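Local structure of carboxypeptidase 1 (Deinococcus radiodurans str. R1, 5GIV) at residues V217-Y221 / T264-A268; F237-L241 / H270-Q275; Q230-P236 / I248-V252. The protein is a zinc-dependent metallocarboxypeptidase of the M32 family that probably releases amino acids one by one, with broad specificity, from the C-terminus of peptides. All coordinates share one frame; numbering follows the deposited sequence.

Contact 1. Residues V217-Y221 / T264-A268; sequences VIRDY and TLHEA. With ZN (zinc ion), chain G.
The HExxH zinc-binding helix of this M32 metallopeptidase, helix 257-275, is backed here by the last turn of helix 207-221, whose Val217, Ile218 and Tyr221 pack on Leu265, Thr264 and Ala268. The two short axes run in broadly the same direction, inclined by 29°, and come within 10.3 Å, a spacing that medium-sized apolar side chains can fill. Leu265 makes the widest set of contacts. Its CD2 touches Val217 and Ile218, 3.6 Å from Val217 CG1, and also meets the Tyr221 ring obliquely at CE2. Its other branch reaches the phenol end of that ring, Leu265 CD1 lying 3.6 Å from Tyr221 OH. Within helix 207-221, Val217 CG1 lies over one face of the Tyr221 ring, toward its rim, so the aromatic is bordered by methyl groups from both helices. Ile218 faces the small residues. With CG1 set between the backbone N and the carbonyl carbon (chi1 70°), CG2 points at the partner helix and meets Ala268 CB at 3.5 Å; the bare methyl of alanine lets the isoleucine branch come this close to the backbone. Thr264 turns its CG2 to the same apolar branch, while its buried hydroxyl is satisfied by hydrogen bonds to Gln230 and Thr250. The interface is thus apolar, and it leaves the other side of helix 257-275 to the metal. His266 points away from helix 207-221 and binds zinc together with His270 and Glu296, its ND1 hydrogen-bonded to Glu303. Glu267, the predicted proton donor/acceptor, accepts a hydrogen bond at OE2 from a zinc-bound water 2.8 Å away, and His266 NE2 itself binds the zinc ion at 2.2 Å.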
loop_
_atom_site.group_PDB
_atom_site.type_symbol
_atom_site.label_atom_id
_atom_site.label_comp_id
_atom_site.label_asym_id
_atom_site.label_seq_id
_atom_site.Cartn_x
_atom_site.Cartn_y
_atom_site.Cartn_z
ATOM N N VAL A 217 -7.770 17.592 14.705
ATOM C CA VAL A 217 -7.419 17.441 16.113
ATOM C C VAL A 217 -6.047 16.792 16.261
ATOM O O VAL A 217 -5.175 17.310 16.963
ATOM C CB VAL A 217 -8.506 16.648 16.857
ATOM C CG1 VAL A 217 -8.044 16.326 18.278
ATOM C CG2 VAL A 217 -9.826 17.429 16.866
ATOM N N ILE A 218 -5.826 15.649 15.608
ATOM C CA ILE A 218 -4.546 14.984 15.826
ATOM C C ILE A 218 -3.423 15.776 15.178
ATOM O O ILE A 218 -2.270 15.725 15.627
ATOM C CB ILE A 218 -4.567 13.524 15.329
ATOM C CG1 ILE A 218 -4.624 13.472 13.803
ATOM C CG2 ILE A 218 -5.696 12.747 16.001
ATOM C CD1 ILE A 218 -4.591 12.068 13.243
ATOM N N ARG A 219 -3.728 16.519 14.117
ATOM C CA ARG A 219 -2.747 17.450 13.581
ATOM C C ARG A 219 -2.304 18.435 14.657
ATOM O O ARG A 219 -1.105 18.657 14.849
ATOM C CB ARG A 219 -3.326 18.176 12.368
ATOM C CG ARG A 219 -2.368 19.125 11.697
ATOM C CD ARG A 219 -2.813 20.561 11.868
ATOM N NE ARG A 219 -3.880 20.941 10.937
ATOM C CZ ARG A 219 -5.067 21.400 11.312
ATOM N NH1 ARG A 219 -5.343 21.539 12.598
ATOM N NH2 ARG A 219 -5.970 21.736 10.403
ATOM N N ASP A 220 -3.265 19.017 15.392
ATOM C CA ASP A 220 -2.914 19.898 16.506
ATOM C C ASP A 220 -2.194 19.134 17.607
ATOM O O ASP A 220 -1.323 19.687 18.281
ATOM C CB ASP A 220 -4.152 20.583 17.093
ATOM C CG ASP A 220 -4.860 21.485 16.106
ATOM O OD1 ASP A 220 -4.284 21.779 15.039
ATOM O OD2 ASP A 220 -5.981 21.937 16.432
ATOM N N TYR A 221 -2.579 17.878 17.848
ATOM C CA TYR A 221 -1.858 17.069 18.828
ATOM C C TYR A 221 -0.363 17.039 18.509
ATOM O O TYR A 221 0.480 17.099 19.412
ATOM C CB TYR A 221 -2.421 15.642 18.860
ATOM C CG TYR A 221 -3.636 15.401 19.751
ATOM C CD1 TYR A 221 -4.264 16.439 20.425
ATOM C CD2 TYR A 221 -4.143 14.114 19.918
ATOM C CE1 TYR A 221 -5.373 16.197 21.239
ATOM C CE2 TYR A 221 -5.228 13.863 20.720
ATOM C CZ TYR A 221 -5.844 14.902 21.384
ATOM O OH TYR A 221 -6.932 14.634 22.190
ATOM N N THR A 264 -9.588 7.504 16.363
ATOM C CA THR A 264 -8.521 8.268 15.732
ATOM C C THR A 264 -7.571 8.857 16.774
ATOM O O THR A 264 -6.349 8.737 16.643
ATOM C CB THR A 264 -9.123 9.353 14.833
ATOM O OG1 THR A 264 -9.766 8.733 13.715
ATOM C CG2 THR A 264 -8.054 10.309 14.326
ATOM N N LEU A 265 -8.113 9.455 17.843
ATOM C CA LEU A 265 -7.246 10.002 18.884
ATOM C C LEU A 265 -6.414 8.902 19.523
ATOM O O LEU A 265 -5.210 9.065 19.740
ATOM C CB LEU A 265 -8.078 10.729 19.945
ATOM C CG LEU A 265 -9.008 11.861 19.497
ATOM C CD1 LEU A 265 -9.544 12.644 20.689
ATOM C CD2 LEU A 265 -8.287 12.789 18.545
ATOM N N HIS A 266 -7.022 7.740 19.747
ATOM C CA HIS A 266 -6.304 6.618 20.337
ATOM C C HIS A 266 -5.133 6.186 19.460
ATOM O O HIS A 266 -3.982 6.152 19.914
ATOM C CB HIS A 266 -7.279 5.459 20.562
ATOM C CG HIS A 266 -6.655 4.252 21.194
ATOM N ND1 HIS A 266 -6.816 3.947 22.527
ATOM C CD2 HIS A 266 -5.878 3.273 20.674
ATOM C CE1 HIS A 266 -6.165 2.830 22.800
ATOM N NE2 HIS A 266 -5.586 2.402 21.694
ATOM N N GLU A 267 -5.404 5.844 18.189
ATOM C CA GLU A 267 -4.326 5.379 17.306
ATOM C C GLU A 267 -3.292 6.469 17.031
ATOM O O GLU A 267 -2.099 6.168 16.894
ATOM C CB GLU A 267 -4.894 4.857 15.978
ATOM C CG GLU A 267 -5.827 3.648 16.084
ATOM C CD GLU A 267 -5.195 2.465 16.796
ATOM O OE1 GLU A 267 -3.960 2.284 16.711
ATOM O OE2 GLU A 267 -5.945 1.700 17.431
ATOM N N ALA A 268 -3.720 7.729 16.941
ATOM C CA ALA A 268 -2.756 8.815 16.814
ATOM C C ALA A 268 -1.810 8.838 18.004
ATOM O O ALA A 268 -0.613 9.108 17.850
ATOM C CB ALA A 268 -3.479 10.156 16.673
HETATM ZN ZN ZN G . -4.194 0.648 21.608
HETATM O O HOH W 1 -4.769 -0.024 19.366
HETATM O O HOH W 2 -5.905 -0.267 22.242
HETATM O O HOH W 3 -2.966 -1.226 20.636
#

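Contact 2. Residues F237-L241 / H270-Q275; sequences FMTRL and HALYEQ. With ZN (zinc ion), chain G.
The later part of the HExxH helix, carrying the zinc ligand His270, lies along strand 238-242. Met238 and Arg240, two apart on the strand, both point to the helix, the segment axes 8.8 Å apart. Met238 is flexible enough to fit this uneven surface: CG stands anti to the backbone N (chi1 179°), 4.0 Å from Ala271 CB, and the chain then bends to bring SD across Glu274 CG at 3.9 Å. Arg240 suits the next place because its long chain, bent at chi3, carries the guanidinium to Glu274. There NE donates a fairly straight bond (164°) to Glu274 OE2 at 3.1 Å, and NH2 adds a weak one to the same oxygen. OE2 lies at the edge of the guanidinium, in its plane, but is approached from above the carboxylate plane; the groups are 78° apart, so the pair is not a coplanar bidentate salt bridge. Glu274 OE1 is held by His295 and the backbone N of Gly289, and His295 also hydrogen-bonds to His270 ND1. A buried carboxylate is thus probably stabilised by the arginine's charge, while its link through His295 may help orient the zinc-binding imidazole.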
loop_
_atom_site.group_PDB
_atom_site.type_symbol
_atom_site.label_atom_id
_atom_site.label_comp_id
_atom_site.label_asym_id
_atom_site.label_seq_id
_atom_site.Cartn_x
_atom_site.Cartn_y
_atom_site.Cartn_z
ATOM N N PHE A 237 -6.071 0.604 13.856
ATOM C CA PHE A 237 -4.766 0.154 14.328
ATOM C C PHE A 237 -3.709 1.166 13.911
ATOM O O PHE A 237 -3.977 2.102 13.155
ATOM C CB PHE A 237 -4.429 -1.245 13.803
ATOM C CG PHE A 237 -4.313 -1.325 12.308
ATOM C CD1 PHE A 237 -5.422 -1.603 11.528
ATOM C CD2 PHE A 237 -3.086 -1.139 11.681
ATOM C CE1 PHE A 237 -5.317 -1.690 10.145
ATOM C CE2 PHE A 237 -2.977 -1.213 10.300
ATOM C CZ PHE A 237 -4.099 -1.488 9.533
ATOM N N MET A 238 -2.503 0.971 14.429
ATOM C CA MET A 238 -1.334 1.757 14.066
ATOM C C MET A 238 -0.253 0.811 13.571
ATOM O O MET A 238 -0.085 -0.288 14.108
ATOM C CB MET A 238 -0.835 2.587 15.259
ATOM C CG MET A 238 0.410 3.450 15.011
ATOM S SD MET A 238 1.971 2.617 15.386
ATOM C CE MET A 238 1.863 2.556 17.149
ATOM N N THR A 239 0.472 1.229 12.536
ATOM C CA THR A 239 1.518 0.382 11.981
ATOM C C THR A 239 2.628 1.257 11.419
ATOM O O THR A 239 2.365 2.319 10.847
ATOM C CB THR A 239 0.956 -0.561 10.895
ATOM O OG1 THR A 239 2.001 -1.389 10.370
ATOM C CG2 THR A 239 0.303 0.216 9.758
ATOM N N ARG A 240 3.863 0.797 11.579
ATOM C CA ARG A 240 5.040 1.525 11.125
ATOM C C ARG A 240 5.529 0.868 9.833
ATOM O O ARG A 240 6.014 -0.268 9.856
ATOM C CB ARG A 240 6.136 1.484 12.188
ATOM C CG ARG A 240 7.463 2.104 11.751
ATOM C CD ARG A 240 8.533 1.961 12.831
ATOM N NE ARG A 240 8.610 3.043 13.811
ATOM C CZ ARG A 240 9.035 4.272 13.554
ATOM N NH1 ARG A 240 9.406 4.592 12.333
ATOM N NH2 ARG A 240 9.095 5.181 14.528
ATOM N N LEU A 241 5.421 1.579 8.714
ATOM C CA LEU A 241 5.927 1.059 7.448
ATOM C C LEU A 241 7.347 1.521 7.154
ATOM O O LEU A 241 7.913 1.116 6.131
ATOM C CB LEU A 241 5.002 1.452 6.287
ATOM C CG LEU A 241 3.689 0.668 6.174
ATOM C CD1 LEU A 241 2.839 0.775 7.439
ATOM C CD2 LEU A 241 2.872 1.113 4.959
ATOM N N HIS A 270 -0.777 6.220 19.767
ATOM C CA HIS A 270 0.214 5.217 19.393
ATOM C C HIS A 270 1.223 5.798 18.416
ATOM O O HIS A 270 2.434 5.612 18.568
ATOM C CB HIS A 270 -0.466 3.987 18.779
ATOM C CG HIS A 270 -1.116 3.081 19.777
ATOM N ND1 HIS A 270 -0.447 2.566 20.870
ATOM C CD2 HIS A 270 -2.378 2.586 19.842
ATOM C CE1 HIS A 270 -1.266 1.792 21.559
ATOM N NE2 HIS A 270 -2.440 1.784 20.954
ATOM N N ALA A 271 0.737 6.509 17.396
ATOM C CA ALA A 271 1.619 6.962 16.325
ATOM C C ALA A 271 2.538 8.078 16.797
ATOM O O ALA A 271 3.696 8.162 16.364
ATOM C CB ALA A 271 0.799 7.426 15.124
ATOM N N LEU A 272 2.037 8.949 17.678
ATOM C CA LEU A 272 2.879 10.006 18.225
ATOM C C LEU A 272 4.094 9.419 18.920
ATOM O O LEU A 272 5.220 9.901 18.742
ATOM C CB LEU A 272 2.071 10.855 19.195
ATOM C CG LEU A 272 1.072 11.790 18.534
ATOM C CD1 LEU A 272 0.169 12.394 19.578
ATOM C CD2 LEU A 272 1.847 12.878 17.775
ATOM N N TYR A 273 3.881 8.371 19.716
ATOM C CA TYR A 273 4.980 7.674 20.363
ATOM C C TYR A 273 6.041 7.269 19.340
ATOM O O TYR A 273 7.223 7.599 19.489
ATOM C CB TYR A 273 4.425 6.472 21.123
ATOM C CG TYR A 273 5.418 5.700 21.949
ATOM C CD1 TYR A 273 6.737 6.125 22.089
ATOM C CD2 TYR A 273 5.038 4.532 22.577
ATOM C CE1 TYR A 273 7.639 5.403 22.843
ATOM C CE2 TYR A 273 5.918 3.814 23.327
ATOM C CZ TYR A 273 7.222 4.243 23.461
ATOM O OH TYR A 273 8.091 3.494 24.225
ATOM N N GLU A 274 5.633 6.534 18.299
ATOM C CA GLU A 274 6.586 6.083 17.287
ATOM C C GLU A 274 7.221 7.262 16.557
ATOM O O GLU A 274 8.420 7.241 16.255
ATOM C CB GLU A 274 5.897 5.146 16.283
ATOM C CG GLU A 274 5.413 3.823 16.869
ATOM C CD GLU A 274 6.532 2.892 17.293
ATOM O OE1 GLU A 274 6.287 2.026 18.158
ATOM O OE2 GLU A 274 7.659 3.014 16.769
ATOM N N GLN A 275 6.425 8.288 16.234
ATOM C CA GLN A 275 6.957 9.432 15.501
ATOM C C GLN A 275 7.925 10.256 16.335
ATOM O O GLN A 275 8.670 11.063 15.774
ATOM C CB GLN A 275 5.821 10.327 14.989
ATOM C CG GLN A 275 5.098 9.775 13.743
ATOM C CD GLN A 275 4.156 10.785 13.103
ATOM O OE1 GLN A 275 3.703 11.744 13.747
ATOM N NE2 GLN A 275 3.854 10.574 11.828
HETATM ZN ZN ZN G . -4.194 0.648 21.608
HETATM O O HOH W 1 -4.769 -0.024 19.366
HETATM O O HOH W 2 -5.905 -0.267 22.242
HETATM O O HOH W 3 -2.966 -1.226 20.636
#

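Contact 3. Residues Q230-P236 / I248-V252; sequences QDLTHHP and ITTRV
Strands 230-232 and 248-250 run parallel, pairing Gln230 with Ile248, Asp231 with Thr249 and Leu232 with Thr250. Asp231 N donates to Ile248 O at 3.1 Å, Thr250 N to Asp231 O, and Thr233 N to Thr250 O. A water bridges Asp231 OD2 and Ile248 O, and Asp231 also salt-bridges Arg229. On one face, extended Gln230 lays its amide beside Thr250, OE1 coming 3.2 Å from Thr250 CB, while both side chains hydrogen-bond to Thr264. Leu232 CD2 meets Val252 CG2 at 3.5 Å. Past the strand end, Thr249 OG1, also hydrogen-bonded to Phe237 N, donates to Thr233 OG1 at 3.1 Å, and Thr233 OG1 donates to His235 O at 2.8 Å, from above the carbonyl plane. Chi1 of 63° places that hydroxyl between the backbone N and the carbonyl carbon, within reach of both partners. A valine in place of Thr233 would probably leave His235 O without this donor and Thr249 OG1 without this acceptor, though Thr249 would keep Phe237 N. Pro236 places CD over the centre of the Arg251 guanidinium, 4.1 Å above its plane. Hydroxyls and backbone amides thus fasten the chain leading to Pro236, which touches the predicted active-site residue Glu267.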
loop_
_atom_site.group_PDB
_atom_site.type_symbol
_atom_site.label_atom_id
_atom_site.label_comp_id
_atom_site.label_asym_id
_atom_site.label_seq_id
_atom_site.Cartn_x
_atom_site.Cartn_y
_atom_site.Cartn_z
ATOM N N GLN A 230 -3.779 8.439 7.499
ATOM C CA GLN A 230 -4.892 7.697 8.078
ATOM C C GLN A 230 -5.779 7.150 6.964
ATOM O O GLN A 230 -5.973 7.807 5.938
ATOM C CB GLN A 230 -5.732 8.580 9.027
ATOM C CG GLN A 230 -6.898 7.830 9.686
ATOM C CD GLN A 230 -7.713 8.682 10.664
ATOM O OE1 GLN A 230 -7.986 8.255 11.786
ATOM N NE2 GLN A 230 -8.104 9.877 10.243
ATOM N N ASP A 231 -6.323 5.952 7.176
ATOM C CA ASP A 231 -7.268 5.344 6.247
ATOM C C ASP A 231 -8.344 4.611 7.040
ATOM O O ASP A 231 -8.250 4.455 8.259
ATOM C CB ASP A 231 -6.567 4.386 5.278
ATOM C CG ASP A 231 -5.544 5.088 4.396
ATOM O OD1 ASP A 231 -5.950 5.656 3.364
ATOM O OD2 ASP A 231 -4.338 5.086 4.736
ATOM N N LEU A 232 -9.365 4.137 6.329
ATOM C CA LEU A 232 -10.486 3.427 6.932
ATOM C C LEU A 232 -10.273 1.922 6.856
ATOM O O LEU A 232 -9.856 1.397 5.820
ATOM C CB LEU A 232 -11.797 3.788 6.239
ATOM C CG LEU A 232 -12.302 5.211 6.396
ATOM C CD1 LEU A 232 -13.614 5.395 5.666
ATOM C CD2 LEU A 232 -12.507 5.473 7.865
ATOM N N THR A 233 -10.560 1.230 7.956
ATOM C CA THR A 233 -10.508 -0.225 7.981
ATOM C C THR A 233 -11.609 -0.740 8.902
ATOM O O THR A 233 -12.325 0.033 9.545
ATOM C CB THR A 233 -9.136 -0.748 8.416
ATOM O OG1 THR A 233 -8.866 -0.343 9.762
ATOM C CG2 THR A 233 -8.050 -0.237 7.493
ATOM N N HIS A 234 -11.732 -2.067 8.964
ATOM C CA HIS A 234 -12.707 -2.668 9.861
ATOM C C HIS A 234 -12.310 -2.434 11.313
ATOM O O HIS A 234 -13.165 -2.158 12.161
ATOM C CB HIS A 234 -12.822 -4.170 9.554
ATOM C CG HIS A 234 -13.997 -4.851 10.196
ATOM N ND1 HIS A 234 -15.073 -4.162 10.721
ATOM C CD2 HIS A 234 -14.278 -6.167 10.364
ATOM C CE1 HIS A 234 -15.957 -5.023 11.196
ATOM N NE2 HIS A 234 -15.499 -6.247 10.993
ATOM N N HIS A 235 -11.014 -2.527 11.614
ATOM C CA HIS A 235 -10.496 -2.357 12.969
ATOM C C HIS A 235 -9.394 -1.305 13.002
ATOM O O HIS A 235 -8.380 -1.451 12.291
ATOM C CB HIS A 235 -9.995 -3.691 13.521
ATOM C CG HIS A 235 -11.056 -4.740 13.574
ATOM N ND1 HIS A 235 -12.068 -4.722 14.513
ATOM C CD2 HIS A 235 -11.289 -5.816 12.788
ATOM C CE1 HIS A 235 -12.866 -5.757 14.314
ATOM N NE2 HIS A 235 -12.418 -6.435 13.272
ATOM N N PRO A 236 -9.558 -0.227 13.767
ATOM C CA PRO A 236 -8.489 0.773 13.879
ATOM C C PRO A 236 -7.199 0.153 14.402
ATOM O O PRO A 236 -7.216 -0.700 15.291
ATOM C CB PRO A 236 -9.057 1.784 14.882
ATOM C CG PRO A 236 -10.521 1.616 14.806
ATOM C CD PRO A 236 -10.761 0.161 14.522
ATOM N N ILE A 248 -2.016 5.192 10.575
ATOM C CA ILE A 248 -3.107 4.880 11.480
ATOM C C ILE A 248 -4.367 4.636 10.656
ATOM O O ILE A 248 -4.491 5.090 9.517
ATOM C CB ILE A 248 -3.337 6.006 12.525
ATOM C CG1 ILE A 248 -3.744 7.309 11.845
ATOM C CG2 ILE A 248 -2.082 6.249 13.354
ATOM C CD1 ILE A 248 -4.126 8.378 12.834
ATOM N N THR A 249 -5.295 3.879 11.231
ATOM C CA THR A 249 -6.578 3.638 10.595
ATOM C C THR A 249 -7.678 3.831 11.624
ATOM O O THR A 249 -7.462 3.664 12.828
ATOM C CB THR A 249 -6.668 2.230 9.973
ATOM O OG1 THR A 249 -6.570 1.238 11.001
ATOM C CG2 THR A 249 -5.553 2.018 8.949
ATOM N N THR A 250 -8.863 4.186 11.136
ATOM C CA THR A 250 -10.011 4.444 11.987
ATOM C C THR A 250 -11.245 3.828 11.340
ATOM O O THR A 250 -11.193 3.302 10.220
ATOM C CB THR A 250 -10.197 5.951 12.231
ATOM O OG1 THR A 250 -11.111 6.160 13.317
ATOM C CG2 THR A 250 -10.720 6.650 10.963
ATOM N N ARG A 251 -12.356 3.875 12.073
ATOM C CA ARG A 251 -13.626 3.318 11.625
ATOM C C ARG A 251 -14.730 4.312 11.937
ATOM O O ARG A 251 -14.790 4.834 13.054
ATOM C CB ARG A 251 -13.886 1.978 12.308
ATOM C CG ARG A 251 -15.314 1.531 12.308
ATOM C CD ARG A 251 -15.482 0.452 13.365
ATOM N NE ARG A 251 -15.137 0.944 14.701
ATOM C CZ ARG A 251 -14.709 0.169 15.695
ATOM N NH1 ARG A 251 -14.560 -1.141 15.503
ATOM N NH2 ARG A 251 -14.424 0.705 16.878
ATOM N N VAL A 252 -15.591 4.586 10.960
ATOM C CA VAL A 252 -16.569 5.661 11.064
ATOM C C VAL A 252 -17.972 5.080 11.122
ATOM O O VAL A 252 -18.344 4.255 10.280
ATOM C CB VAL A 252 -16.446 6.643 9.891
ATOM C CG1 VAL A 252 -17.396 7.831 10.101
ATOM C CG2 VAL A 252 -15.011 7.102 9.753
HETATM O O HOH W 4 -3.264 4.321 6.948
#

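Contacts 1 and 2 share helix 257-275 and both are buried: contact 1 packs helix 207-221 on its middle through aliphatic and aromatic groups, whereas contact 2 lays strand 238-242 on its last turns through a methionine and a salt bridge. Each supplies one histidine to the same zinc ion. Contact 3 is only partly buried and depends chiefly on backbone pairing and hydroxyls, its two histidines being exposed. It joins contact 2 through strand 245-250, the middle strand of the three: Thr249 pairs with Phe237, and Ile248 packs on Ala271. Toward contact 1, Thr264 is met by residues of both strands of contact 3.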